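Local coordinates for 5-cytosine DNA methyltransferase (PDB 3QV2), which probably transfers methyl groups from S-adenosyl-L-methionine to carbon 5 of cytosine in DNA or tRNA, at residues G22-Y27 with A36-F41. Sequence-based numbering, arbitrary orientation.
With SAH (S-adenosyl-L-homocysteine), chain B.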
loop_
_atom_site.group_PDB
_atom_site.type_symbol
_atom_site.label_atom_id
_atom_site.label_comp_id
_atom_site.label_asym_id
_atom_site.label_seq_id
_atom_site.Cartn_x
_atom_site.Cartn_y
_atom_site.Cartn_z
ATOM N N GLY A 22 2.071 0.393 6.466
ATOM C CA GLY A 22 0.843 -0.145 5.911
ATOM C C GLY A 22 0.690 -1.632 6.168
ATOM O O GLY A 22 -0.392 -2.105 6.517
ATOM N N LEU A 23 1.779 -2.375 5.993
ATOM C CA LEU A 23 1.757 -3.819 6.199
ATOM C C LEU A 23 1.511 -4.166 7.664
ATOM O O LEU A 23 0.762 -5.092 7.974
ATOM C CB LEU A 23 3.062 -4.453 5.719
ATOM C CG LEU A 23 3.416 -4.195 4.254
ATOM C CD1 LEU A 23 4.745 -4.838 3.904
ATOM C CD2 LEU A 23 2.313 -4.706 3.346
ATOM N N ARG A 24 2.146 -3.418 8.559
ATOM C CA ARG A 24 1.931 -3.596 9.990
ATOM C C ARG A 24 0.482 -3.287 10.353
ATOM O O ARG A 24 -0.180 -4.073 11.033
ATOM C CB ARG A 24 2.881 -2.702 10.787
ATOM C CG ARG A 24 2.686 -2.768 12.293
ATOM C CD ARG A 24 3.837 -2.100 13.029
ATOM N NE ARG A 24 3.648 -2.131 14.477
ATOM C CZ ARG A 24 4.599 -1.850 15.361
ATOM N NH1 ARG A 24 5.816 -1.523 14.950
ATOM N NH2 ARG A 24 4.336 -1.902 16.660
ATOM N N SER A 25 -0.004 -2.139 9.891
ATOM C CA SER A 25 -1.378 -1.721 10.144
ATOM C C SER A 25 -2.370 -2.790 9.705
ATOM O O SER A 25 -3.320 -3.103 10.422
ATOM C CB SER A 25 -1.676 -0.410 9.417
ATOM O OG SER A 25 -0.825 0.628 9.867
ATOM N N SER A 26 -2.145 -3.343 8.517
ATOM C CA SER A 26 -3.012 -4.383 7.979
ATOM C C SER A 26 -3.104 -5.579 8.921
ATOM O O SER A 26 -4.194 -6.085 9.190
ATOM C CB SER A 26 -2.511 -4.836 6.608
ATOM O OG SER A 26 -2.508 -3.758 5.690
ATOM N N TYR A 27 -1.954 -6.030 9.412
ATOM C CA TYR A 27 -1.909 -7.156 10.336
ATOM C C TYR A 27 -2.641 -6.833 11.632
ATOM O O TYR A 27 -3.413 -7.644 12.139
ATOM C CB TYR A 27 -0.461 -7.549 10.643
ATOM C CG TYR A 27 -0.339 -8.729 11.583
ATOM C CD1 TYR A 27 -0.282 -10.027 11.095
ATOM C CD2 TYR A 27 -0.287 -8.545 12.960
ATOM C CE1 TYR A 27 -0.175 -11.110 11.949
ATOM C CE2 TYR A 27 -0.181 -9.622 13.822
ATOM C CZ TYR A 27 -0.124 -10.901 13.312
ATOM O OH TYR A 27 -0.017 -11.977 14.161
ATOM N N ALA A 36 2.182 -9.734 17.783
ATOM C CA ALA A 36 3.357 -9.797 16.923
ATOM C C ALA A 36 4.340 -8.662 17.187
ATOM O O ALA A 36 3.995 -7.654 17.803
ATOM C CB ALA A 36 2.935 -9.802 15.458
ATOM N N THR A 37 5.572 -8.846 16.724
ATOM C CA THR A 37 6.591 -7.807 16.788
ATOM C C THR A 37 6.997 -7.416 15.373
ATOM O O THR A 37 6.934 -8.234 14.454
ATOM C CB THR A 37 7.841 -8.279 17.550
ATOM O OG1 THR A 37 8.443 -9.377 16.853
ATOM C CG2 THR A 37 7.474 -8.716 18.962
ATOM N N PHE A 38 7.416 -6.167 15.199
ATOM C CA PHE A 38 7.785 -5.669 13.879
ATOM C C PHE A 38 9.142 -4.967 13.885
ATOM O O PHE A 38 9.418 -4.137 14.750
ATOM C CB PHE A 38 6.710 -4.715 13.351
ATOM C CG PHE A 38 5.378 -5.372 13.108
ATOM C CD1 PHE A 38 5.054 -5.871 11.857
ATOM C CD2 PHE A 38 4.448 -5.485 14.129
ATOM C CE1 PHE A 38 3.830 -6.474 11.631
ATOM C CE2 PHE A 38 3.223 -6.087 13.909
ATOM C CZ PHE A 38 2.913 -6.581 12.658
ATOM N N ILE A 39 9.986 -5.314 12.918
ATOM C CA ILE A 39 11.264 -4.636 12.722
ATOM C C ILE A 39 11.313 -4.028 11.325
ATOM O O ILE A 39 11.641 -4.710 10.354
ATOM C CB ILE A 39 12.467 -5.581 12.908
ATOM C CG1 ILE A 39 12.551 -6.068 14.358
ATOM C CG2 ILE A 39 13.757 -4.877 12.530
ATOM C CD1 ILE A 39 11.549 -7.145 14.710
ATOM N N PRO A 40 10.977 -2.736 11.223
ATOM C CA PRO A 40 10.867 -2.013 9.953
ATOM C C PRO A 40 12.217 -1.595 9.376
ATOM O O PRO A 40 13.088 -1.133 10.112
ATOM C CB PRO A 40 10.061 -0.771 10.340
ATOM C CG PRO A 40 10.422 -0.531 11.759
ATOM C CD PRO A 40 10.625 -1.888 12.374
ATOM N N PHE A 41 12.377 -1.764 8.066
ATOM C CA PHE A 41 13.564 -1.303 7.354
ATOM C C PHE A 41 13.155 -0.359 6.228
ATOM O O PHE A 41 12.337 -0.714 5.378
ATOM C CB PHE A 41 14.340 -2.485 6.764
ATOM C CG PHE A 41 15.191 -3.220 7.760
ATOM C CD1 PHE A 41 16.559 -3.002 7.818
ATOM C CD2 PHE A 41 14.629 -4.138 8.629
ATOM C CE1 PHE A 41 17.346 -3.681 8.728
ATOM C CE2 PHE A 41 15.410 -4.819 9.544
ATOM C CZ PHE A 41 16.771 -4.590 9.593
HETATM N N SAH B . 4.116 -0.291 1.983
HETATM C CA SAH B . 4.694 0.876 2.621
HETATM C CB SAH B . 5.487 1.707 1.621
HETATM C CG SAH B . 6.114 1.016 0.434
HETATM S SD SAH B . 6.967 2.052 -0.772
HETATM C C SAH B . 3.597 1.688 3.262
HETATM O O SAH B . 3.744 2.934 3.411
HETATM O OXT SAH B . 2.526 1.114 3.658
HETATM C "C5'" SAH B . 8.634 1.463 -0.975
HETATM C "C4'" SAH B . 9.639 1.827 0.055
HETATM O "O4'" SAH B . 10.776 1.065 -0.151
HETATM C "C3'" SAH B . 10.020 3.232 -0.103
HETATM O "O3'" SAH B . 9.568 3.966 0.983
HETATM C "C2'" SAH B . 11.459 3.279 -0.169
HETATM O "O2'" SAH B . 11.943 4.218 0.725
HETATM C "C1'" SAH B . 11.895 1.933 0.213
HETATM N N9 SAH B . 13.151 1.591 -0.392
HETATM C C8 SAH B . 13.560 1.699 -1.663
HETATM N N7 SAH B . 14.821 1.241 -1.718
HETATM C C5 SAH B . 15.193 0.850 -0.475
HETATM C C6 SAH B . 16.369 0.307 0.048
HETATM N N6 SAH B . 17.508 0.058 -0.801
HETATM N N1 SAH B . 16.411 0.025 1.363
HETATM C C2 SAH B . 15.366 0.249 2.171
HETATM N N3 SAH B . 14.230 0.767 1.691
HETATM C C4 SAH B . 14.120 1.074 0.386
#
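Arg24 turns CG away from its backbone N (chi1 177°) and keeps its chain extended as far as NE, which lays the aliphatic part of the side chain over one face of the Phe38 ring. Phe38 in turn sets CG opposite its carbonyl carbon, carrying the ring from the strand toward the helix. Arg24 CG sits almost exactly over the ring centre, 3.6 Å from the centroid, a CH-pi contact. Farther out, Arg24 NE reaches Phe38 CD2 at 3.5 Å, and the guanidinium runs nearly parallel to the ring, the planes 16° apart, but lies beyond its CD2 rim, with NH1 near Phe38 CB. Salt bridges to Glu57 and Glu28 and a hydrogen bond to Tyr51 engage the guanidinium nitrogens and probably fix its rotation, which would be expected to offset much of its buried charge while the methylenes pack on the aromatic face.

One helical turn later, Tyr27 meets the far end of the same phenylalanine. The edge of Phe38 is directed at the face of Tyr27 in an offset edge-to-face pair, with ring planes at 71° and Phe38 CZ 3.8 Å from Tyr27 CD2. Beside it, Ala36 CB approaches Tyr27 CE2 obliquely at 3.5 Å, and the phenol hydroxyl is hydrogen-bonded to Ile34 O in the loop leading into the strand.

At the start of the helix, Gly22 N makes a weak 2.9 Å hydrogen bond to the carboxylate oxygen OXT of S-adenosyl-L-homocysteine, while Gly22 O accepts from both Ser26 N and Ser26 OG, which arrive from opposite faces of its plane. Segment 22-27 runs nearly antiparallel to edge strand 36-41; with strand 11-16, helix 22-29 and this strand make the first beta-alpha-beta unit of the Rossmann-like class I methyltransferase fold, whose glycine-containing helix start meets the carboxylate of the bound S-adenosyl-L-homocysteine.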